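Local coordinates for protein immunoreactive 84kD antigen PG93 (Porphyromonas gingivalis, PDB 5M11) that is an essential cell-surface component of the type-IX secretion system and binds zinc and calcium ions, at residues V306-E318 and H340-N354. Residues are numbered along the deposited sequence; the frame is centred on the assembly and turned at random.
Sequences VAFDGPGDNDFYE and HAGMVKLYDGNRWTN. With ZN (zinc ion), chain H; ZN (zinc ion), chain F.
Lys345 and Asp313 form a salt bridge, NZ to OD2 2.8 Å, in which the ammonium meets the carboxylate oxygen nearly along its C-O axis while the two side chains cross at about a right angle. The same NZ donates to the backbone O of Asp315 at 2.6 Å, from above the carbonyl plane, and weakly to Asp313 O. A cation-pi contact adds to this grip: NZ stands over one face of Phe316, 3.6 Å from the ring centroid and 19° off its normal. Lys345 CD packs against Pro311 CB and Gly312 N, and the bend at chi3 beyond it turns CE and NZ toward Asp313 and Asp315. Phe316 and Trp352 also lean on Leu656 of strand 655-660.

Nearer Asp309 the contact is made over the face of Trp352. Pro311 CB sits almost on the normal of its six-membered ring, 3.7 Å from the centroid, a CH-pi contact, and the Gly310-Pro311 peptide covers the pyrrole end of the same face. Tyr347 CD1 packs on the opposite face, and Phe316 CE1 approaches CH2 obliquely.

Strands 343-347 and 352-356 are the third and fourth of a four-stranded antiparallel sheet, a blade of a beta-propeller; the loop 306-318 leads from the sheet ending in strand 302-303 to this blade's first strand, and its residues 309-312 run alongside the start of strand 352-356, in the same direction.

The Asp309 carboxylate receives the backbone N-H of Trp352 on the syn lone pair of OD2, at 2.8 Å from N and 168° at the hydrogen.

A zinc ion ties Asp315 to His340: OD2 and NE2 bind the same ion, each at 2.1 Å, the carboxylate and imidazole planes 55° apart, and two further ligand atoms come from outside these two segments. His340 ND1 bonds to Ala341 O, which helps fix the ring's rotation.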
loop_
_atom_site.group_PDB
_atom_site.type_symbol
_atom_site.label_atom_id
_atom_site.label_comp_id
_atom_site.label_asym_id
_atom_site.label_seq_id
_atom_site.Cartn_x
_atom_site.Cartn_y
_atom_site.Cartn_z
ATOM N N VAL A 306 13.023 -0.994 -17.595
ATOM C CA VAL A 306 12.617 -1.140 -16.199
ATOM C C VAL A 306 12.729 -2.635 -15.887
ATOM O O VAL A 306 11.848 -3.424 -16.238
ATOM C CB VAL A 306 11.216 -0.516 -15.910
ATOM C CG1 VAL A 306 10.650 -0.967 -14.565
ATOM C CG2 VAL A 306 11.262 1.013 -15.979
ATOM N N ALA A 307 13.874 -3.028 -15.309
ATOM C CA ALA A 307 14.167 -4.413 -14.945
ATOM C C ALA A 307 13.421 -4.803 -13.661
ATOM O O ALA A 307 13.247 -5.999 -13.389
ATOM C CB ALA A 307 15.664 -4.596 -14.768
ATOM N N PHE A 308 12.954 -3.787 -12.892
ATOM C CA PHE A 308 12.217 -3.972 -11.641
ATOM C C PHE A 308 10.911 -4.703 -11.852
ATOM O O PHE A 308 10.073 -4.267 -12.650
ATOM C CB PHE A 308 11.902 -2.638 -10.954
ATOM C CG PHE A 308 13.043 -1.671 -10.782
ATOM C CD1 PHE A 308 13.877 -1.745 -9.671
ATOM C CD2 PHE A 308 13.239 -0.632 -11.688
ATOM C CE1 PHE A 308 14.904 -0.816 -9.486
ATOM C CE2 PHE A 308 14.270 0.290 -11.505
ATOM C CZ PHE A 308 15.084 0.201 -10.399
ATOM N N ASP A 309 10.729 -5.797 -11.110
ATOM C CA ASP A 309 9.487 -6.565 -11.124
ATOM C C ASP A 309 8.844 -6.507 -9.745
ATOM O O ASP A 309 9.494 -6.825 -8.753
ATOM C CB ASP A 309 9.694 -8.015 -11.579
ATOM C CG ASP A 309 8.418 -8.839 -11.556
ATOM O OD1 ASP A 309 7.547 -8.620 -12.436
ATOM O OD2 ASP A 309 8.273 -9.669 -10.639
ATOM N N GLY A 310 7.589 -6.061 -9.717
ATOM C CA GLY A 310 6.766 -5.899 -8.522
ATOM C C GLY A 310 5.297 -6.177 -8.791
ATOM O O GLY A 310 4.962 -6.690 -9.864
ATOM N N PRO A 311 4.377 -5.872 -7.848
ATOM C CA PRO A 311 2.946 -6.107 -8.126
ATOM C C PRO A 311 2.416 -5.199 -9.244
ATOM O O PRO A 311 3.037 -4.183 -9.544
ATOM C CB PRO A 311 2.264 -5.811 -6.784
ATOM C CG PRO A 311 3.181 -4.972 -6.053
ATOM C CD PRO A 311 4.574 -5.269 -6.517
ATOM N N GLY A 312 1.299 -5.587 -9.866
ATOM C CA GLY A 312 0.652 -4.818 -10.928
ATOM C C GLY A 312 0.212 -3.439 -10.469
ATOM O O GLY A 312 0.299 -2.473 -11.229
ATOM N N ASP A 313 -0.268 -3.356 -9.206
ATOM C CA ASP A 313 -0.696 -2.164 -8.466
ATOM C C ASP A 313 -0.467 -2.412 -6.965
ATOM O O ASP A 313 -0.026 -3.500 -6.591
ATOM C CB ASP A 313 -2.158 -1.773 -8.778
ATOM C CG ASP A 313 -3.210 -2.861 -8.652
ATOM O OD1 ASP A 313 -4.166 -2.858 -9.464
ATOM O OD2 ASP A 313 -3.121 -3.668 -7.702
ATOM N N ASN A 314 -0.720 -1.412 -6.113
ATOM C CA ASN A 314 -0.503 -1.554 -4.669
ATOM C C ASN A 314 -1.831 -1.784 -3.935
ATOM O O ASN A 314 -1.975 -1.357 -2.778
ATOM C CB ASN A 314 0.214 -0.323 -4.108
ATOM C CG ASN A 314 1.524 0.018 -4.774
ATOM O OD1 ASN A 314 2.437 -0.804 -4.852
ATOM N ND2 ASN A 314 1.680 1.278 -5.162
ATOM N N ASP A 315 -2.787 -2.501 -4.596
ATOM C CA ASP A 315 -4.131 -2.750 -4.056
ATOM C C ASP A 315 -4.314 -4.207 -3.588
ATOM O O ASP A 315 -4.304 -5.131 -4.386
ATOM C CB ASP A 315 -5.213 -2.368 -5.082
ATOM C CG ASP A 315 -5.129 -0.979 -5.695
ATOM O OD1 ASP A 315 -4.073 -0.324 -5.560
ATOM O OD2 ASP A 315 -6.093 -0.572 -6.367
ATOM N N PHE A 316 -4.471 -4.400 -2.275
ATOM C CA PHE A 316 -4.610 -5.726 -1.681
ATOM C C PHE A 316 -5.902 -5.763 -0.866
ATOM O O PHE A 316 -5.890 -5.766 0.371
ATOM C CB PHE A 316 -3.344 -6.103 -0.869
ATOM C CG PHE A 316 -2.122 -6.158 -1.767
ATOM C CD1 PHE A 316 -1.668 -7.371 -2.275
ATOM C CD2 PHE A 316 -1.486 -4.984 -2.185
ATOM C CE1 PHE A 316 -0.600 -7.412 -3.174
ATOM C CE2 PHE A 316 -0.443 -5.025 -3.108
ATOM C CZ PHE A 316 0.002 -6.237 -3.586
ATOM N N TYR A 317 -7.033 -5.737 -1.606
ATOM C CA TYR A 317 -8.388 -5.805 -1.082
ATOM C C TYR A 317 -8.553 -7.160 -0.405
ATOM O O TYR A 317 -9.029 -7.241 0.730
ATOM C CB TYR A 317 -9.418 -5.600 -2.222
ATOM C CG TYR A 317 -10.847 -5.722 -1.745
ATOM C CD1 TYR A 317 -11.518 -4.630 -1.204
ATOM C CD2 TYR A 317 -11.504 -6.954 -1.756
ATOM C CE1 TYR A 317 -12.809 -4.752 -0.694
ATOM C CE2 TYR A 317 -12.783 -7.095 -1.223
ATOM C CZ TYR A 317 -13.440 -5.987 -0.706
ATOM O OH TYR A 317 -14.718 -6.105 -0.205
ATOM N N GLU A 318 -8.165 -8.222 -1.120
ATOM C CA GLU A 318 -8.225 -9.582 -0.619
ATOM C C GLU A 318 -6.937 -10.292 -1.033
ATOM O O GLU A 318 -6.417 -10.040 -2.118
ATOM C CB GLU A 318 -9.509 -10.317 -1.088
ATOM C CG GLU A 318 -9.652 -11.784 -0.650
ATOM C CD GLU A 318 -10.164 -12.195 0.730
ATOM O OE1 GLU A 318 -10.396 -11.319 1.596
ATOM O OE2 GLU A 318 -10.307 -13.423 0.949
ATOM N N HIS A 340 -13.241 -0.254 -11.145
ATOM C CA HIS A 340 -11.829 -0.443 -10.817
ATOM C C HIS A 340 -11.300 -1.560 -11.683
ATOM O O HIS A 340 -11.803 -2.679 -11.595
ATOM C CB HIS A 340 -11.605 -0.739 -9.322
ATOM C CG HIS A 340 -10.161 -0.660 -8.919
ATOM N ND1 HIS A 340 -9.251 -1.637 -9.288
ATOM C CD2 HIS A 340 -9.513 0.291 -8.207
ATOM C CE1 HIS A 340 -8.084 -1.246 -8.799
ATOM N NE2 HIS A 340 -8.191 -0.092 -8.138
ATOM N N ALA A 341 -10.311 -1.254 -12.542
ATOM C CA ALA A 341 -9.689 -2.211 -13.459
ATOM C C ALA A 341 -9.296 -3.523 -12.743
ATOM O O ALA A 341 -8.672 -3.490 -11.678
ATOM C CB ALA A 341 -8.473 -1.582 -14.112
ATOM N N GLY A 342 -9.744 -4.648 -13.310
ATOM C CA GLY A 342 -9.480 -5.983 -12.788
ATOM C C GLY A 342 -7.996 -6.265 -12.759
ATOM O O GLY A 342 -7.271 -5.869 -13.690
ATOM N N MET A 343 -7.524 -6.885 -11.651
ATOM C CA MET A 343 -6.115 -7.196 -11.445
ATOM C C MET A 343 -5.951 -8.355 -10.453
ATOM O O MET A 343 -6.462 -8.322 -9.324
ATOM C CB MET A 343 -5.349 -5.935 -10.980
ATOM C CG MET A 343 -3.896 -6.153 -10.622
ATOM S SD MET A 343 -2.755 -6.318 -12.014
ATOM C CE MET A 343 -2.728 -4.622 -12.652
ATOM N N VAL A 344 -5.238 -9.390 -10.896
ATOM C CA VAL A 344 -4.931 -10.550 -10.074
ATOM C C VAL A 344 -3.398 -10.593 -9.982
ATOM O O VAL A 344 -2.704 -10.479 -10.996
ATOM C CB VAL A 344 -5.573 -11.865 -10.603
ATOM C CG1 VAL A 344 -5.233 -13.040 -9.704
ATOM C CG2 VAL A 344 -7.086 -11.735 -10.731
ATOM N N LYS A 345 -2.877 -10.683 -8.763
ATOM C CA LYS A 345 -1.444 -10.694 -8.559
ATOM C C LYS A 345 -1.023 -11.945 -7.827
ATOM O O LYS A 345 -1.604 -12.275 -6.790
ATOM C CB LYS A 345 -1.025 -9.458 -7.779
ATOM C CG LYS A 345 -1.095 -8.195 -8.593
ATOM C CD LYS A 345 -1.166 -6.955 -7.740
ATOM C CE LYS A 345 -2.457 -6.849 -6.976
ATOM N NZ LYS A 345 -2.370 -5.759 -6.001
ATOM N N LEU A 346 -0.011 -12.647 -8.369
ATOM C CA LEU A 346 0.561 -13.854 -7.776
ATOM C C LEU A 346 2.035 -13.632 -7.531
ATOM O O LEU A 346 2.737 -13.178 -8.447
ATOM C CB LEU A 346 0.363 -15.106 -8.642
ATOM C CG LEU A 346 -0.991 -15.423 -9.281
ATOM C CD1 LEU A 346 -1.027 -16.866 -9.664
ATOM C CD2 LEU A 346 -2.182 -15.147 -8.361
ATOM N N TYR A 347 2.507 -13.925 -6.299
ATOM C CA TYR A 347 3.909 -13.747 -5.913
ATOM C C TYR A 347 4.531 -15.090 -5.525
ATOM O O TYR A 347 4.057 -15.783 -4.633
ATOM C CB TYR A 347 4.053 -12.706 -4.796
ATOM C CG TYR A 347 5.487 -12.331 -4.476
ATOM C CD1 TYR A 347 6.321 -11.782 -5.446
ATOM C CD2 TYR A 347 5.993 -12.469 -3.185
ATOM C CE1 TYR A 347 7.635 -11.427 -5.153
ATOM C CE2 TYR A 347 7.296 -12.090 -2.875
ATOM C CZ TYR A 347 8.118 -11.578 -3.864
ATOM O OH TYR A 347 9.405 -11.202 -3.557
ATOM N N ASP A 348 5.575 -15.454 -6.256
ATOM C CA ASP A 348 6.358 -16.684 -6.188
ATOM C C ASP A 348 7.214 -16.797 -4.924
ATOM O O ASP A 348 7.570 -17.908 -4.511
ATOM C CB ASP A 348 7.299 -16.688 -7.410
ATOM C CG ASP A 348 7.856 -18.035 -7.807
ATOM O OD1 ASP A 348 7.065 -19.017 -7.882
ATOM O OD2 ASP A 348 9.060 -18.100 -8.132
ATOM N N GLY A 349 7.554 -15.649 -4.349
ATOM C CA GLY A 349 8.463 -15.528 -3.227
ATOM C C GLY A 349 9.669 -14.754 -3.718
ATOM O O GLY A 349 10.494 -14.306 -2.913
ATOM N N ASN A 350 9.765 -14.582 -5.068
ATOM C CA ASN A 350 10.823 -13.830 -5.750
ATOM C C ASN A 350 10.238 -12.955 -6.878
ATOM O O ASN A 350 10.487 -11.745 -6.866
ATOM C CB ASN A 350 11.955 -14.737 -6.276
ATOM C CG ASN A 350 11.493 -15.970 -7.018
ATOM O OD1 ASN A 350 11.115 -16.977 -6.411
ATOM N ND2 ASN A 350 11.529 -15.928 -8.346
ATOM N N ARG A 351 9.438 -13.540 -7.821
ATOM C CA ARG A 351 8.849 -12.773 -8.936
ATOM C C ARG A 351 7.301 -12.735 -8.884
ATOM O O ARG A 351 6.687 -13.564 -8.227
ATOM C CB ARG A 351 9.352 -13.280 -10.305
ATOM C CG ARG A 351 8.699 -14.557 -10.867
ATOM C CD ARG A 351 8.273 -14.432 -12.337
ATOM N NE ARG A 351 9.378 -14.008 -13.206
ATOM C CZ ARG A 351 9.471 -14.265 -14.508
ATOM N NH1 ARG A 351 8.516 -14.955 -15.127
ATOM N NH2 ARG A 351 10.522 -13.841 -15.201
ATOM N N TRP A 352 6.697 -11.738 -9.561
ATOM C CA TRP A 352 5.252 -11.507 -9.671
ATOM C C TRP A 352 4.708 -11.913 -11.033
ATOM O O TRP A 352 5.408 -11.803 -12.045
ATOM C CB TRP A 352 4.900 -10.019 -9.465
ATOM C CG TRP A 352 5.027 -9.505 -8.064
ATOM C CD1 TRP A 352 6.145 -8.982 -7.479
ATOM C CD2 TRP A 352 3.983 -9.429 -7.077
ATOM N NE1 TRP A 352 5.862 -8.579 -6.192
ATOM C CE2 TRP A 352 4.550 -8.872 -5.909
ATOM C CE3 TRP A 352 2.624 -9.793 -7.061
ATOM C CZ2 TRP A 352 3.805 -8.688 -4.732
ATOM C CZ3 TRP A 352 1.890 -9.599 -5.899
ATOM C CH2 TRP A 352 2.472 -9.046 -4.760
ATOM N N THR A 353 3.418 -12.316 -11.055
ATOM C CA THR A 353 2.630 -12.645 -12.253
ATOM C C THR A 353 1.355 -11.825 -12.124
ATOM O O THR A 353 0.641 -12.013 -11.135
ATOM C CB THR A 353 2.399 -14.160 -12.370
ATOM O OG1 THR A 353 3.643 -14.821 -12.175
ATOM C CG2 THR A 353 1.840 -14.561 -13.708
ATOM N N ASN A 354 1.096 -10.877 -13.071
ATOM C CA ASN A 354 -0.089 -10.004 -13.010
ATOM C C ASN A 354 -1.077 -10.196 -14.180
ATOM O O ASN A 354 -0.721 -10.024 -15.344
ATOM C CB ASN A 354 0.306 -8.524 -12.930
ATOM C CG ASN A 354 1.447 -8.204 -12.002
ATOM O OD1 ASN A 354 2.373 -7.491 -12.367
ATOM N ND2 ASN A 354 1.418 -8.701 -10.784
HETATM ZN ZN ZN H . -6.504 1.088 -7.585
HETATM ZN ZN ZN F . -9.186 -12.505 3.215
HETATM O O HOH W 1 -10.640 -11.059 4.335
#